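Local coordinates for 3',5'-cyclic-nucleotide phosphodiesterase 1 (Saccharomyces cerevisiae, PDB 4OJV), which is a class-II phosphodiesterase of the metallo-hydrolase/oxidoreductase clan, built around a site that holds two zinc ions, at residues Q290-H294 with H326-T330; Y18-C22 with D132-G136; C280-L284 with T339-L344. The contacts are given in a common frame with arbitrary orientation. Residue numbers count along the deposited sequence, not the author numbering.

Contact 1: residues Q290-H294 with H326-T330; sequences QLYGH and HVKST. With ZN (zinc ion), chain E; SO4 (sulfate ion), chain B.
Start with the backbone. The end of a short helix, Q290-L291, runs into a type II beta turn from L291 to H294, closed by H294 N to L291 O at 2.9 Å, with G293 taking the positive phi at its third position. The other segment is irregular: H326 is left-handed (62/33), and V327-T330 are extended. The CA atoms of Q290 and K328 lie 8.5 Å apart, those of H294 and H326 9.5 Å, so side chains bridge the gap.

The direct hydrogen bond comes from Q290, chi1 and chi2 both t, whose NE2 reaches S329 O at 2.8 Å.

The rings of H294 and H326 meet obliquely, centroids 5.1 Å apart and planes at 33°; K328 CE lies 3.5 Å from H294 NE2.

H326 NE2 binds zinc at 2.1 Å, its ND1 held by S281; D132, H133 and D244 complete the protein ligands. A sulfate ion, probably from the crystallisation liquor, puts O4 on this zinc at 2.3 Å and accepts at O2 from H294 NE2 (2.6 Å) and K328 NZ (2.8 Å). These side chains wall part of the metal site.

The contact sets the end of helix 288-291 against the loop following strand 321-325, with helix 336-350 packed on V327 and T330.

Contact 2: residues Y18-C22 with D132-G136; sequences YGTQC and DHISG. With ZN (zinc ion), chain E.
Two loop segments run side by side here, T20 CA 5.6 Å from D132 CA and Q21 CA 5.5 Å from H133 CA. G19 has a left-handed backbone conformation (72/28), which glycine takes easily; on the other side I134 is the N-cap residue, and S135 and G136 begin helix 135-140.

T20 adopts the p rotamer, so its OG1 donates to D132 O at 2.8 Å, while T20 CB sits 3.8 Å from D132 CB. Water 2 extends this link, donating to T20 OG1 at 2.8 Å and lying 2.6 Å from S135 OG, whose chi1 is also p. Q21, chi1 t, lays its CB 3.6 Å from H133 CE1; its amide NE2 hydrogen-bonds D39, which also takes H133 ND1. Water 3 joins the backbone of Q21 to the zinc-bound carboxylate of D132: it accepts from Q21 N at 2.9 Å and donates to D132 OD2 at 2.9 Å.

D132 is p at chi1, H133 m with chi2 at -107°, and together these rotamers turn D132 OD2 and H133 NE2 onto one zinc, each 2.1 Å from it. Water 1, 2.0 Å from the same zinc, donates to D132 OD1 at 2.7 Å.

With H128 and H130 on the second zinc, D132 and H133 make up the HxHxDH motif, the signature of the dinuclear zinc site in the metallo-beta-lactamase fold.

Contact 3: residues C280-L284 with T339-L344; sequences CSCPL and TILEEL
I340 is the apolar centre: its CA-to-CB bond points at the loop, with chi1 m and chi2 t. Its CG2 rests 3.8 Å from C280 SG, while CD1 reaches the loop backbone, 3.4 Å from C280 O and 3.6 Å from C282 C. One helical turn on, L344 CD1 grazes C280 CB at 4.5 Å.

Around this core P283 lies over the helix in closest register, its CA 5.1 Å from I340 CA; P283 CB is 4.0 Å from I340 CG1 and 3.9 Å from T339 CG2. The loop is extended at C280 (-142/87), C282 and P283, with a helical kink at S281, whose CA-to-CB bond points away from the helix and whose hydroxyl hydrogen-bonds E279 and H326. T339-L344 are regular helix, with E343 N to T339 O at 2.9 Å and L344 N to I340 O at 2.8 Å.

At the polar edge E343, chi1 m and chi2 t, stretches out so that its OE1 accepts from L284 N at 2.9 Å, nearly straight at 165°, and also lies 3.4 Å from L284 CG.

A carboxylate thus meets the one backbone NH that follows the proline, whose own nitrogen has none to offer: greasy packing beneath, a single directional bond at the surface.

From the N terminus, the chain passes Y18-C22 and comes back to it at D132-G136, so contact 2 closes a loop of 109 residues that includes strands 22-27, 35-38 and 121-125 of the eight-stranded sheet. That loop is complete before the others open. C280-L284 begins contact 3 just after strand 273-279 of the second sheet, and both halves of contact 1, 290-294 and 326-330, follow before helix 336-350 closes contact 3 at 339-344. Along the chain, both segments of contact 1 therefore fall between the two segments of contact 3, and S281 joins the two contacts through H326 and K328. Contacts 1 and 2, in series along the chain, meet at one zinc between the two sheets' loops.

Contact 1: residues Q290-H294 with H326-T330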
# COMPACT_ATOMS: atom_id res chain seq x y z
N GLN A 290 -0.48 -8.83 19.11
CA GLN A 290 0.28 -8.83 17.87
C GLN A 290 0.53 -10.24 17.33
O GLN A 290 0.75 -10.43 16.13
CB GLN A 290 1.61 -8.10 18.06
CG GLN A 290 2.13 -7.42 16.80
CD GLN A 290 3.40 -6.62 17.03
OE1 GLN A 290 4.10 -6.79 18.03
NE2 GLN A 290 3.72 -5.73 16.09
N LEU A 291 0.47 -11.23 18.22
CA LEU A 291 0.77 -12.62 17.87
C LEU A 291 -0.42 -13.42 17.34
O LEU A 291 -0.23 -14.40 16.62
CB LEU A 291 1.44 -13.34 19.05
CG LEU A 291 1.92 -14.79 18.88
CD1 LEU A 291 2.94 -14.91 17.76
CD2 LEU A 291 2.49 -15.30 20.19
N TYR A 292 -1.64 -13.02 17.70
CA TYR A 292 -2.85 -13.74 17.25
C TYR A 292 -2.83 -14.01 15.74
O TYR A 292 -2.67 -13.08 14.94
CB TYR A 292 -4.13 -12.98 17.62
CG TYR A 292 -4.43 -12.88 19.10
CD1 TYR A 292 -4.76 -11.66 19.68
CD2 TYR A 292 -4.39 -14.01 19.92
CE1 TYR A 292 -5.03 -11.56 21.03
CE2 TYR A 292 -4.67 -13.92 21.28
CZ TYR A 292 -4.99 -12.69 21.83
OH TYR A 292 -5.26 -12.59 23.18
N GLY A 293 -2.99 -15.28 15.39
CA GLY A 293 -3.01 -15.72 13.99
C GLY A 293 -1.65 -15.91 13.34
O GLY A 293 -1.57 -16.21 12.15
N HIS A 294 -0.58 -15.79 14.13
CA HIS A 294 0.79 -15.76 13.62
C HIS A 294 1.71 -16.68 14.38
O HIS A 294 1.30 -17.33 15.36
CB HIS A 294 1.33 -14.33 13.66
CG HIS A 294 0.63 -13.41 12.70
ND1 HIS A 294 0.66 -13.60 11.36
CD2 HIS A 294 -0.14 -12.28 12.91
CE1 HIS A 294 -0.05 -12.62 10.76
NE2 HIS A 294 -0.54 -11.82 11.71
N HIS A 326 7.39 -11.74 6.69
CA HIS A 326 6.24 -11.16 7.39
C HIS A 326 6.56 -10.74 8.80
O HIS A 326 5.71 -10.79 9.68
CB HIS A 326 5.06 -12.15 7.36
CG HIS A 326 3.70 -11.53 7.54
ND1 HIS A 326 3.16 -11.31 8.76
CD2 HIS A 326 2.75 -11.15 6.62
CE1 HIS A 326 1.94 -10.78 8.62
NE2 HIS A 326 1.68 -10.69 7.31
N VAL A 327 7.79 -10.30 9.04
CA VAL A 327 8.13 -9.80 10.36
C VAL A 327 7.45 -8.44 10.56
O VAL A 327 7.51 -7.57 9.69
CB VAL A 327 9.66 -9.70 10.58
CG1 VAL A 327 9.98 -9.09 11.94
CG2 VAL A 327 10.28 -11.09 10.47
N LYS A 328 6.80 -8.28 11.70
CA LYS A 328 6.10 -7.04 12.01
C LYS A 328 7.03 -6.00 12.63
O LYS A 328 8.00 -6.34 13.32
CB LYS A 328 4.94 -7.33 12.96
CG LYS A 328 3.81 -8.08 12.27
CD LYS A 328 2.64 -8.36 13.21
CE LYS A 328 1.47 -9.05 12.51
NZ LYS A 328 0.80 -8.24 11.44
N SER A 329 6.73 -4.72 12.40
CA SER A 329 7.38 -3.67 13.19
C SER A 329 6.89 -3.75 14.62
O SER A 329 5.81 -4.28 14.92
CB SER A 329 7.06 -2.27 12.66
OG SER A 329 7.50 -2.09 11.34
N THR A 330 7.69 -3.20 15.52
CA THR A 330 7.33 -3.12 16.92
C THR A 330 8.10 -1.92 17.45
O THR A 330 9.16 -1.59 16.92
CB THR A 330 7.68 -4.43 17.66
OG1 THR A 330 7.31 -4.31 19.04
CG2 THR A 330 9.16 -4.77 17.56
ZN ZN E . -0.31 -10.66 6.61
S SO4 B . -1.90 -9.85 9.56
O1 SO4 B . -2.67 -8.70 8.99
O2 SO4 B . -1.60 -9.57 10.99
O3 SO4 B . -2.69 -11.12 9.41
O4 SO4 B . -0.63 -9.92 8.80
O HOH W 1 -2.31 -10.54 6.80

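Contact 2: residues Y18-C22 with D132-G136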
# COMPACT_ATOMS: atom_id res chain seq x y z
N TYR A 18 3.73 -0.21 3.42
CA TYR A 18 4.42 -0.47 2.15
C TYR A 18 5.30 -1.70 2.28
O TYR A 18 5.78 -2.03 3.35
CB TYR A 18 5.30 0.72 1.71
CG TYR A 18 4.66 2.09 1.48
CD1 TYR A 18 3.29 2.32 1.67
CD2 TYR A 18 5.44 3.17 1.08
CE1 TYR A 18 2.74 3.58 1.48
CE2 TYR A 18 4.90 4.43 0.88
CZ TYR A 18 3.55 4.62 1.09
OH TYR A 18 3.02 5.87 0.88
N GLY A 19 5.53 -2.38 1.16
CA GLY A 19 6.39 -3.54 1.14
C GLY A 19 5.79 -4.75 1.81
O GLY A 19 6.52 -5.58 2.30
N THR A 20 4.46 -4.85 1.81
CA THR A 20 3.80 -6.03 2.39
C THR A 20 3.88 -7.22 1.41
O THR A 20 4.40 -7.09 0.30
CB THR A 20 2.37 -5.72 2.87
OG1 THR A 20 1.61 -5.21 1.79
CG2 THR A 20 2.38 -4.69 4.00
N GLN A 21 3.43 -8.38 1.86
CA GLN A 21 3.88 -9.64 1.30
C GLN A 21 3.65 -9.82 -0.19
O GLN A 21 2.51 -9.80 -0.68
CB GLN A 21 3.23 -10.80 2.05
CG GLN A 21 3.70 -12.15 1.54
CD GLN A 21 3.65 -13.23 2.60
OE1 GLN A 21 4.28 -13.11 3.65
NE2 GLN A 21 2.94 -14.31 2.31
N CYS A 22 4.74 -10.05 -0.93
CA CYS A 22 4.67 -10.44 -2.34
C CYS A 22 6.03 -10.98 -2.78
O CYS A 22 7.06 -10.32 -2.57
CB CYS A 22 4.29 -9.26 -3.23
SG CYS A 22 4.22 -9.70 -4.99
N ASP A 132 -3.21 -6.59 3.36
CA ASP A 132 -1.75 -6.53 3.16
C ASP A 132 -1.23 -7.54 2.14
O ASP A 132 -0.10 -7.40 1.66
CB ASP A 132 -0.95 -6.63 4.49
CG ASP A 132 -1.24 -7.93 5.29
OD1 ASP A 132 -2.45 -8.22 5.44
OD2 ASP A 132 -0.31 -8.69 5.78
N HIS A 133 -2.04 -8.53 1.77
CA HIS A 133 -1.64 -9.54 0.79
C HIS A 133 -2.23 -9.30 -0.57
O HIS A 133 -1.95 -10.06 -1.49
CB HIS A 133 -1.95 -10.95 1.30
CG HIS A 133 -1.19 -11.29 2.55
ND1 HIS A 133 -0.14 -12.15 2.59
CD2 HIS A 133 -1.32 -10.77 3.82
CE1 HIS A 133 0.36 -12.17 3.84
NE2 HIS A 133 -0.36 -11.32 4.58
N ILE A 134 -3.00 -8.22 -0.72
CA ILE A 134 -3.66 -7.94 -2.00
C ILE A 134 -3.61 -6.48 -2.45
O ILE A 134 -4.06 -6.18 -3.54
CB ILE A 134 -5.14 -8.41 -2.02
CG1 ILE A 134 -5.95 -7.63 -0.97
CG2 ILE A 134 -5.21 -9.92 -1.84
CD1 ILE A 134 -7.45 -7.77 -1.10
N SER A 135 -3.08 -5.58 -1.63
CA SER A 135 -3.16 -4.15 -1.92
C SER A 135 -2.47 -3.76 -3.23
O SER A 135 -3.01 -2.94 -3.99
CB SER A 135 -2.62 -3.34 -0.75
OG SER A 135 -1.30 -3.71 -0.45
N GLY A 136 -1.29 -4.33 -3.51
CA GLY A 136 -0.59 -4.05 -4.76
C GLY A 136 -1.28 -4.67 -5.96
O GLY A 136 -1.46 -4.03 -6.99
ZN ZN E . -0.31 -10.66 6.61
O HOH W 2 -0.51 -3.42 2.06
O HOH W 3 2.26 -8.58 4.54
O HOH W 1 -2.31 -10.54 6.80

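Contact 3: residues C280-L284 with T339-L344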
# COMPACT_ATOMS: atom_id res chain seq x y z
N CYS A 280 7.63 -15.45 10.54
CA CYS A 280 7.74 -15.39 11.99
C CYS A 280 7.43 -13.94 12.34
O CYS A 280 8.33 -13.10 12.42
CB CYS A 280 9.11 -15.84 12.48
SG CYS A 280 9.13 -16.15 14.25
N SER A 281 6.15 -13.63 12.52
CA SER A 281 5.74 -12.25 12.65
C SER A 281 6.31 -11.56 13.88
O SER A 281 6.57 -10.36 13.85
CB SER A 281 4.22 -12.13 12.69
OG SER A 281 3.62 -12.45 11.45
N CYS A 282 6.46 -12.32 14.96
CA CYS A 282 6.77 -11.76 16.27
C CYS A 282 7.95 -12.45 16.92
O CYS A 282 8.16 -13.65 16.70
CB CYS A 282 5.58 -11.93 17.20
SG CYS A 282 4.05 -11.20 16.62
N PRO A 283 8.72 -11.71 17.75
CA PRO A 283 9.75 -12.33 18.58
C PRO A 283 9.12 -13.06 19.76
O PRO A 283 7.90 -13.02 19.96
CB PRO A 283 10.55 -11.12 19.09
CG PRO A 283 9.55 -10.02 19.14
CD PRO A 283 8.63 -10.25 17.97
N LEU A 284 9.96 -13.72 20.56
CA LEU A 284 9.48 -14.45 21.74
C LEU A 284 8.76 -13.57 22.76
O LEU A 284 7.84 -14.05 23.44
CB LEU A 284 10.62 -15.20 22.41
CG LEU A 284 11.17 -16.42 21.66
CD1 LEU A 284 12.46 -16.90 22.31
CD2 LEU A 284 10.14 -17.55 21.59
N THR A 339 16.32 -9.85 16.22
CA THR A 339 15.92 -10.59 17.41
C THR A 339 15.39 -11.97 17.04
O THR A 339 15.81 -12.99 17.60
CB THR A 339 14.85 -9.80 18.19
OG1 THR A 339 15.39 -8.53 18.55
CG2 THR A 339 14.37 -10.56 19.43
N ILE A 340 14.47 -12.00 16.08
CA ILE A 340 13.86 -13.25 15.63
C ILE A 340 14.89 -14.21 15.03
O ILE A 340 14.87 -15.41 15.32
CB ILE A 340 12.71 -12.95 14.64
CG1 ILE A 340 11.49 -12.44 15.41
CG2 ILE A 340 12.36 -14.15 13.77
CD1 ILE A 340 10.50 -11.65 14.58
N LEU A 341 15.80 -13.67 14.22
CA LEU A 341 16.83 -14.51 13.62
C LEU A 341 17.68 -15.19 14.71
O LEU A 341 17.94 -16.40 14.65
CB LEU A 341 17.70 -13.70 12.66
CG LEU A 341 18.74 -14.47 11.84
CD1 LEU A 341 18.10 -15.54 10.98
CD2 LEU A 341 19.55 -13.49 11.00
N GLU A 342 18.08 -14.41 15.71
CA GLU A 342 18.89 -14.95 16.81
C GLU A 342 18.12 -15.99 17.61
O GLU A 342 18.67 -17.03 17.96
CB GLU A 342 19.32 -13.81 17.71
CG GLU A 342 20.37 -12.93 17.07
CD GLU A 342 20.66 -11.70 17.89
OE1 GLU A 342 19.96 -11.48 18.90
OE2 GLU A 342 21.58 -10.95 17.51
N GLU A 343 16.86 -15.70 17.89
CA GLU A 343 16.00 -16.61 18.64
C GLU A 343 15.76 -17.91 17.90
O GLU A 343 15.83 -19.00 18.49
CB GLU A 343 14.69 -15.92 19.04
CG GLU A 343 14.91 -14.82 20.06
CD GLU A 343 13.66 -14.02 20.41
OE1 GLU A 343 12.66 -14.07 19.66
OE2 GLU A 343 13.69 -13.33 21.44
N LEU A 344 15.50 -17.82 16.60
CA LEU A 344 15.31 -19.01 15.78
C LEU A 344 16.57 -19.88 15.72
O LEU A 344 16.49 -21.10 15.86
CB LEU A 344 14.86 -18.65 14.37
CG LEU A 344 13.42 -18.15 14.22
CD1 LEU A 344 13.22 -17.55 12.84
CD2 LEU A 344 12.42 -19.25 14.47